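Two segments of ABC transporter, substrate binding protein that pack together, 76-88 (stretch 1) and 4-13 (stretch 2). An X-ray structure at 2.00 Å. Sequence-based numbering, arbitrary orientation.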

ATOM      1  N   GLY A  76      12.210  -5.015 -22.784  1.00 13.34           N
ATOM      2  CA  GLY A  76      11.984  -3.596 -23.044  1.00 13.23           C
ATOM      3  C   GLY A  76      10.642  -3.098 -22.522  1.00 13.13           C
ATOM      4  O   GLY A  76       9.891  -2.450 -23.254  1.00 13.42           O
ATOM      5  N   VAL A  77      10.326  -3.403 -21.264  1.00 12.66           N
ATOM      6  CA  VAL A  77       9.054  -2.961 -20.670  1.00 12.03           C
ATOM      7  C   VAL A  77       8.958  -1.437 -20.664  1.00 11.81           C
ATOM      8  O   VAL A  77       9.982  -0.755 -20.619  1.00 11.60           O
ATOM      9  CB  VAL A  77       8.835  -3.514 -19.229  1.00 11.95           C
ATOM     10  CG1 VAL A  77       8.866  -5.043 -19.223  1.00 11.39           C
ATOM     11  CG2 VAL A  77       9.857  -2.937 -18.242  1.00 12.02           C
ATOM     12  N   ILE A  78       7.734  -0.907 -20.734  1.00 11.48           N
ATOM     13  CA  ILE A  78       7.524   0.543 -20.635  1.00 11.05           C
ATOM     14  C   ILE A  78       6.902   0.913 -19.292  1.00 10.73           C
ATOM     15  O   ILE A  78       6.709   2.091 -18.985  1.00 10.28           O
ATOM     16  CB  ILE A  78       6.653   1.122 -21.804  1.00 11.03           C
ATOM     17  CG1 ILE A  78       5.297   0.411 -21.901  1.00 11.33           C
ATOM     18  CG2 ILE A  78       7.411   1.046 -23.135  1.00 11.84           C
ATOM     19  CD1 ILE A  78       4.278   1.159 -22.739  1.00 10.99           C
ATOM     20  N   ALA A  79       6.582  -0.111 -18.504  1.00 10.27           N
ATOM     21  CA  ALA A  79       5.996   0.074 -17.183  1.00  9.81           C
ATOM     22  C   ALA A  79       6.245  -1.162 -16.327  1.00  9.44           C
ATOM     23  O   ALA A  79       6.375  -2.267 -16.850  1.00  9.15           O
ATOM     24  CB  ALA A  79       4.489   0.366 -17.291  1.00  9.58           C
ATOM     25  N   ILE A  80       6.329  -0.955 -15.014  1.00  9.17           N
ATOM     26  CA  ILE A  80       6.453  -2.042 -14.049  1.00  9.07           C
ATOM     27  C   ILE A  80       5.463  -1.832 -12.917  1.00  9.06           C
ATOM     28  O   ILE A  80       5.348  -0.725 -12.367  1.00  9.07           O
ATOM     29  CB  ILE A  80       7.887  -2.150 -13.457  1.00  9.09           C
ATOM     30  CG1 ILE A  80       8.886  -2.551 -14.548  1.00  8.92           C
ATOM     31  CG2 ILE A  80       7.931  -3.170 -12.306  1.00  9.45           C
ATOM     32  CD1 ILE A  80      10.357  -2.301 -14.173  1.00  9.34           C
ATOM     33  N   ILE A  81       4.743  -2.901 -12.594  1.00  8.83           N
ATOM     34  CA  ILE A  81       3.902  -2.959 -11.412  1.00  8.59           C
ATOM     35  C   ILE A  81       4.756  -3.623 -10.345  1.00  8.84           C
ATOM     36  O   ILE A  81       5.031  -4.829 -10.418  1.00  9.24           O
ATOM     37  CB  ILE A  81       2.602  -3.762 -11.685  1.00  8.83           C
ATOM     38  CG1 ILE A  81       1.829  -3.158 -12.877  1.00  8.54           C
ATOM     39  CG2 ILE A  81       1.735  -3.881 -10.411  1.00  7.92           C
ATOM     40  CD1 ILE A  81       1.287  -1.734 -12.664  1.00  8.96           C
ATOM     41  N   GLY A  82       5.203  -2.827  -9.375  1.00  8.86           N
ATOM     42  CA  GLY A  82       6.221  -3.268  -8.428  1.00  8.74           C
ATOM     43  C   GLY A  82       5.751  -3.501  -7.007  1.00  8.70           C
ATOM     44  O   GLY A  82       4.549  -3.525  -6.729  1.00  8.75           O
ATOM     45  N   TRP A  83       6.718  -3.651  -6.101  1.00  8.61           N
ATOM     46  CA  TRP A  83       6.436  -4.103  -4.745  1.00  8.25           C
ATOM     47  C   TRP A  83       7.174  -3.309  -3.640  1.00  8.25           C
ATOM     48  O   TRP A  83       6.690  -2.263  -3.209  1.00  8.38           O
ATOM     49  CB  TRP A  83       6.661  -5.627  -4.628  1.00  7.83           C
ATOM     50  CG  TRP A  83       6.318  -6.188  -3.274  1.00  7.88           C
ATOM     51  CD1 TRP A  83       7.193  -6.648  -2.324  1.00  7.26           C
ATOM     52  CD2 TRP A  83       5.005  -6.322  -2.709  1.00  7.31           C
ATOM     53  NE1 TRP A  83       6.501  -7.062  -1.202  1.00  7.24           N
ATOM     54  CE2 TRP A  83       5.158  -6.877  -1.417  1.00  7.02           C
ATOM     55  CE3 TRP A  83       3.714  -6.027  -3.173  1.00  7.04           C
ATOM     56  CZ2 TRP A  83       4.066  -7.139  -0.579  1.00  7.09           C
ATOM     57  CZ3 TRP A  83       2.626  -6.293  -2.337  1.00  7.70           C
ATOM     58  CH2 TRP A  83       2.813  -6.837  -1.052  1.00  7.63           C
ATOM     59  N   GLY A  84       8.331  -3.794  -3.199  1.00  8.19           N
ATOM     60  CA  GLY A  84       8.902  -3.388  -1.903  1.00  8.51           C
ATOM     61  C   GLY A  84       9.473  -1.985  -1.829  1.00  8.56           C
ATOM     62  O   GLY A  84       9.983  -1.466  -2.820  1.00  8.46           O
ATOM     63  N   THR A  85       9.387  -1.367  -0.651  1.00  8.72           N
ATOM     64  CA  THR A  85       9.929  -0.010  -0.452  1.00  8.65           C
ATOM     65  C   THR A  85      11.425   0.087  -0.761  1.00  9.11           C
ATOM     66  O   THR A  85      11.845   0.979  -1.510  1.00  8.88           O
ATOM     67  CB  THR A  85       9.638   0.534   0.974  1.00  8.71           C
ATOM     68  OG1 THR A  85       8.250   0.845   1.084  1.00  7.54           O
ATOM     69  CG2 THR A  85      10.451   1.808   1.269  1.00  8.22           C
ATOM     70  N   ALA A  86      12.217  -0.822  -0.189  1.00  9.35           N
ATOM     71  CA  ALA A  86      13.670  -0.816  -0.389  1.00 10.04           C
ATOM     72  C   ALA A  86      14.040  -0.863  -1.871  1.00 10.28           C
ATOM     73  O   ALA A  86      14.753   0.016  -2.357  1.00 10.39           O
ATOM     74  CB  ALA A  86      14.351  -1.971   0.379  1.00  9.99           C
ATOM     75  N   ASP A  87      13.548  -1.871  -2.588  1.00 10.61           N
ATOM     76  CA  ASP A  87      13.876  -1.991  -4.012  1.00 10.88           C
ATOM     77  C   ASP A  87      13.293  -0.880  -4.897  1.00 10.83           C
ATOM     78  O   ASP A  87      13.982  -0.388  -5.795  1.00 10.98           O
ATOM     79  CB  ASP A  87      13.594  -3.393  -4.579  1.00 10.79           C
ATOM     80  CG  ASP A  87      12.207  -3.909  -4.248  1.00 11.47           C
ATOM     81  OD1 ASP A  87      11.977  -4.357  -3.101  1.00 11.48           O
ATOM     82  OD2 ASP A  87      11.360  -3.922  -5.158  1.00 10.48           O
ATOM     83  N   THR A  88      12.045  -0.480  -4.636  1.00 10.77           N
ATOM     84  CA  THR A  88      11.411   0.598  -5.403  1.00 10.24           C
ATOM     85  C   THR A  88      12.195   1.903  -5.253  1.00 10.76           C
ATOM     86  O   THR A  88      12.394   2.620  -6.242  1.00 10.60           O
ATOM     87  CB  THR A  88       9.913   0.809  -5.036  1.00 10.12           C
ATOM     88  OG1 THR A  88       9.226  -0.447  -5.012  1.00  9.44           O
ATOM     89  CG2 THR A  88       9.231   1.725  -6.046  1.00  9.81           C
TER
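Stretch 2, residues 4-13: TINVGLLVDE

Stretch 2 is extended strand through Val11, continuing from residues before Thr4, and lies beside stretch 1 as a parallel neighbour in a β-sheet. The direction follows from the axes of strands 79-82 and 4-11: their N-to-C vectors diverge by 18°, with a signed crossing angle of -18°, and approach to 4.5 Å. The CA-CA pairs fix the register: Ile80 to Gly8 at 4.4 Å, Ile81 to Leu9 at 4.8 Å, and Gly82 to Leu10 at 4.7 Å. Beyond these the backbones draw apart, with Trp83 CA 5.8 Å from Val11 CA.

Four backbone hydrogen bonds hold this alignment. Ile78 N donates to Asn6 O at 3.1 Å, Gly8 N to Ala79 O at 3.0 Å, Ile81 N to Gly8 O at 2.8 Å, and Leu10 N to Ile81 O at 2.8 Å. The N-H...acceptor angles, 151° to 167°, support each assignment. The donors alternate between the stretches, and Gly8 uses both its N and its O, as expected where one strand threads its peptide groups between those of a parallel partner. CA-H...O contacts fill the spaces between them: Val7 CA lies 3.3 Å from Ala79 O, and Leu9 CA lies 3.4 Å from Ile81 O.

The shape of the interface turns on Gly8. Its missing side chain leaves a hollow on the face of the sheet to which Ile80 points. A CB built ideally on Gly8 would fall 3.2 Å from Ile80 CG1, a tight approach, so the bare backbone gives that side chain room. Val77 also reaches this spot: with chi1 in the m well, its CG1 comes within 3.6 Å of Gly8 N. Val77 CG1 and Ile80 CG1, each 4.3 Å from Gly8 CA, thus converge on the same side of the glycine, over the hollow left by the absent side chain.

On the face shared by Ala79, Ile81, Val7 and Leu9, bumps meet bumps. Ile81 is the bulky element from stretch 1; its CG1 packs 4.2 Å from Val7 CG1, and its CG2 packs 3.8 Å from Leu9 CD1, so its two branches touch different neighbours. The small Ala79 makes a lighter contact, CB to Val7 CG2 at 4.3 Å. Nearer the start of the pairing, Ile78 points its CA-to-CB bond sideways, but the end of its side chain comes nearer, and CD1 meets Ile5 CG2 at 3.6 Å.

Past the paired strands, side chains bridge the widening gap. Trp83 points toward stretch 2, its CB 3.5 Å from Leu10 O, and Asp12 CB sits over one face of the indole, 4.0 Å from the centroid of the five-membered ring and 29° off its normal, a CH-pi contact. Leu10 has the largest covered area of any residue here, 88 Å², and its CD2 approaches Asp87 OD2 to 3.5 Å. At the other end, a water accepts from Asn6 N at 2.8 Å and donates to Gly76 O at 3.3 Å, linking the stretches. Altogether 693 Å² is buried, both sides summed.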

ATOM      1  N   THR A   4       0.811  -4.105 -28.856  1.00 17.12           N
ATOM      2  CA  THR A   4       1.190  -4.855 -27.661  1.00 16.15           C
ATOM      3  C   THR A   4       2.318  -4.107 -26.950  1.00 15.29           C
ATOM      4  O   THR A   4       3.265  -3.644 -27.590  1.00 14.80           O
ATOM      5  CB  THR A   4       1.620  -6.311 -27.985  1.00 16.47           C
ATOM      6  OG1 THR A   4       0.526  -7.012 -28.588  1.00 17.07           O
ATOM      7  CG2 THR A   4       2.039  -7.059 -26.715  1.00 15.85           C
ATOM      8  N   ILE A   5       2.182  -3.965 -25.633  1.00 14.15           N
ATOM      9  CA  ILE A   5       3.240  -3.414 -24.786  1.00 13.11           C
ATOM     10  C   ILE A   5       3.652  -4.452 -23.746  1.00 12.94           C
ATOM     11  O   ILE A   5       2.838  -5.291 -23.347  1.00 13.03           O
ATOM     12  CB  ILE A   5       2.819  -2.087 -24.086  1.00 13.09           C
ATOM     13  CG1 ILE A   5       1.592  -2.305 -23.184  1.00 12.43           C
ATOM     14  CG2 ILE A   5       2.580  -0.978 -25.127  1.00 13.01           C
ATOM     15  CD1 ILE A   5       1.293  -1.155 -22.240  1.00 12.51           C
ATOM     16  N   ASN A   6       4.914  -4.405 -23.325  1.00 12.12           N
ATOM     17  CA  ASN A   6       5.396  -5.288 -22.265  1.00 11.72           C
ATOM     18  C   ASN A   6       5.416  -4.576 -20.909  1.00 10.96           C
ATOM     19  O   ASN A   6       5.856  -3.428 -20.801  1.00 10.43           O
ATOM     20  CB  ASN A   6       6.785  -5.843 -22.598  1.00 11.91           C
ATOM     21  CG  ASN A   6       6.798  -6.697 -23.864  1.00 12.64           C
ATOM     22  OD1 ASN A   6       5.789  -7.303 -24.253  1.00 13.28           O
ATOM     23  ND2 ASN A   6       7.958  -6.768 -24.498  1.00 14.53           N
ATOM     24  N   VAL A   7       4.923  -5.265 -19.886  1.00 10.16           N
ATOM     25  CA  VAL A   7       4.817  -4.701 -18.542  1.00  9.62           C
ATOM     26  C   VAL A   7       5.350  -5.706 -17.517  1.00  9.09           C
ATOM     27  O   VAL A   7       4.935  -6.858 -17.501  1.00  9.07           O
ATOM     28  CB  VAL A   7       3.344  -4.300 -18.217  1.00  9.67           C
ATOM     29  CG1 VAL A   7       3.193  -3.888 -16.755  1.00  9.51           C
ATOM     30  CG2 VAL A   7       2.872  -3.169 -19.140  1.00  9.62           C
ATOM     31  N   GLY A   8       6.286  -5.272 -16.678  1.00  8.89           N
ATOM     32  CA  GLY A   8       6.803  -6.116 -15.613  1.00  8.55           C
ATOM     33  C   GLY A   8       5.861  -6.175 -14.426  1.00  8.63           C
ATOM     34  O   GLY A   8       5.196  -5.193 -14.093  1.00  8.44           O
ATOM     35  N   LEU A   9       5.790  -7.344 -13.801  1.00  8.80           N
ATOM     36  CA  LEU A   9       5.041  -7.517 -12.566  1.00  8.47           C
ATOM     37  C   LEU A   9       5.972  -8.130 -11.526  1.00  8.43           C
ATOM     38  O   LEU A   9       6.245  -9.330 -11.557  1.00  8.29           O
ATOM     39  CB  LEU A   9       3.796  -8.394 -12.790  1.00  8.73           C
ATOM     40  CG  LEU A   9       2.966  -8.793 -11.564  1.00  7.98           C
ATOM     41  CD1 LEU A   9       2.470  -7.575 -10.796  1.00  8.34           C
ATOM     42  CD2 LEU A   9       1.801  -9.685 -11.968  1.00  8.31           C
ATOM     43  N   LEU A  10       6.451  -7.289 -10.614  1.00  8.15           N
ATOM     44  CA  LEU A  10       7.360  -7.715  -9.560  1.00  8.85           C
ATOM     45  C   LEU A  10       6.573  -7.956  -8.271  1.00  8.88           C
ATOM     46  O   LEU A  10       5.949  -7.040  -7.736  1.00  9.16           O
ATOM     47  CB  LEU A  10       8.445  -6.651  -9.350  1.00  8.36           C
ATOM     48  CG  LEU A  10       9.687  -7.022  -8.539  1.00  8.13           C
ATOM     49  CD1 LEU A  10      10.674  -7.831  -9.376  1.00  6.92           C
ATOM     50  CD2 LEU A  10      10.341  -5.753  -8.007  1.00  8.10           C
ATOM     51  N   VAL A  11       6.587  -9.196  -7.794  1.00  9.37           N
ATOM     52  CA  VAL A  11       5.769  -9.589  -6.643  1.00  9.34           C
ATOM     53  C   VAL A  11       6.551 -10.368  -5.591  1.00  9.84           C
ATOM     54  O   VAL A  11       7.608 -10.935  -5.875  1.00  9.70           O
ATOM     55  CB  VAL A  11       4.509 -10.400  -7.071  1.00  9.50           C
ATOM     56  CG1 VAL A  11       3.555  -9.529  -7.891  1.00  8.99           C
ATOM     57  CG2 VAL A  11       4.880 -11.679  -7.842  1.00  8.88           C
ATOM     58  N   ASP A  12       6.027 -10.379  -4.367  1.00  9.94           N
ATOM     59  CA  ASP A  12       6.543 -11.266  -3.335  1.00 10.37           C
ATOM     60  C   ASP A  12       5.503 -12.339  -3.032  1.00 10.54           C
ATOM     61  O   ASP A  12       4.548 -12.100  -2.293  1.00 10.47           O
ATOM     62  CB  ASP A  12       6.912 -10.485  -2.068  1.00  9.89           C
ATOM     63  CG  ASP A  12       7.488 -11.376  -0.980  1.00 10.80           C
ATOM     64  OD1 ASP A  12       7.670 -12.588  -1.234  1.00  9.81           O
ATOM     65  OD2 ASP A  12       7.763 -10.866   0.129  1.00 11.32           O
ATOM     66  N   GLU A  13       5.698 -13.522  -3.605  1.00 11.14           N
ATOM     67  CA  GLU A  13       4.778 -14.637  -3.405  1.00 11.60           C
ATOM     68  C   GLU A  13       5.271 -15.675  -2.398  1.00 11.44           C
ATOM     69  O   GLU A  13       4.491 -16.507  -1.929  1.00 11.73           O
ATOM     70  CB  GLU A  13       4.485 -15.319  -4.741  1.00 11.86           C
ATOM     71  CG  GLU A  13       3.652 -14.474  -5.693  1.00 12.39           C
ATOM     72  CD  GLU A  13       3.341 -15.191  -6.990  1.00 13.35           C
ATOM     73  OE1 GLU A  13       4.155 -16.042  -7.413  1.00 16.47           O
ATOM     74  OE2 GLU A  13       2.279 -14.904  -7.591  1.00 15.27           O
TER
HETATM   75  O   HOH W   1       6.805  -2.653 -24.313  1.00 22.54           O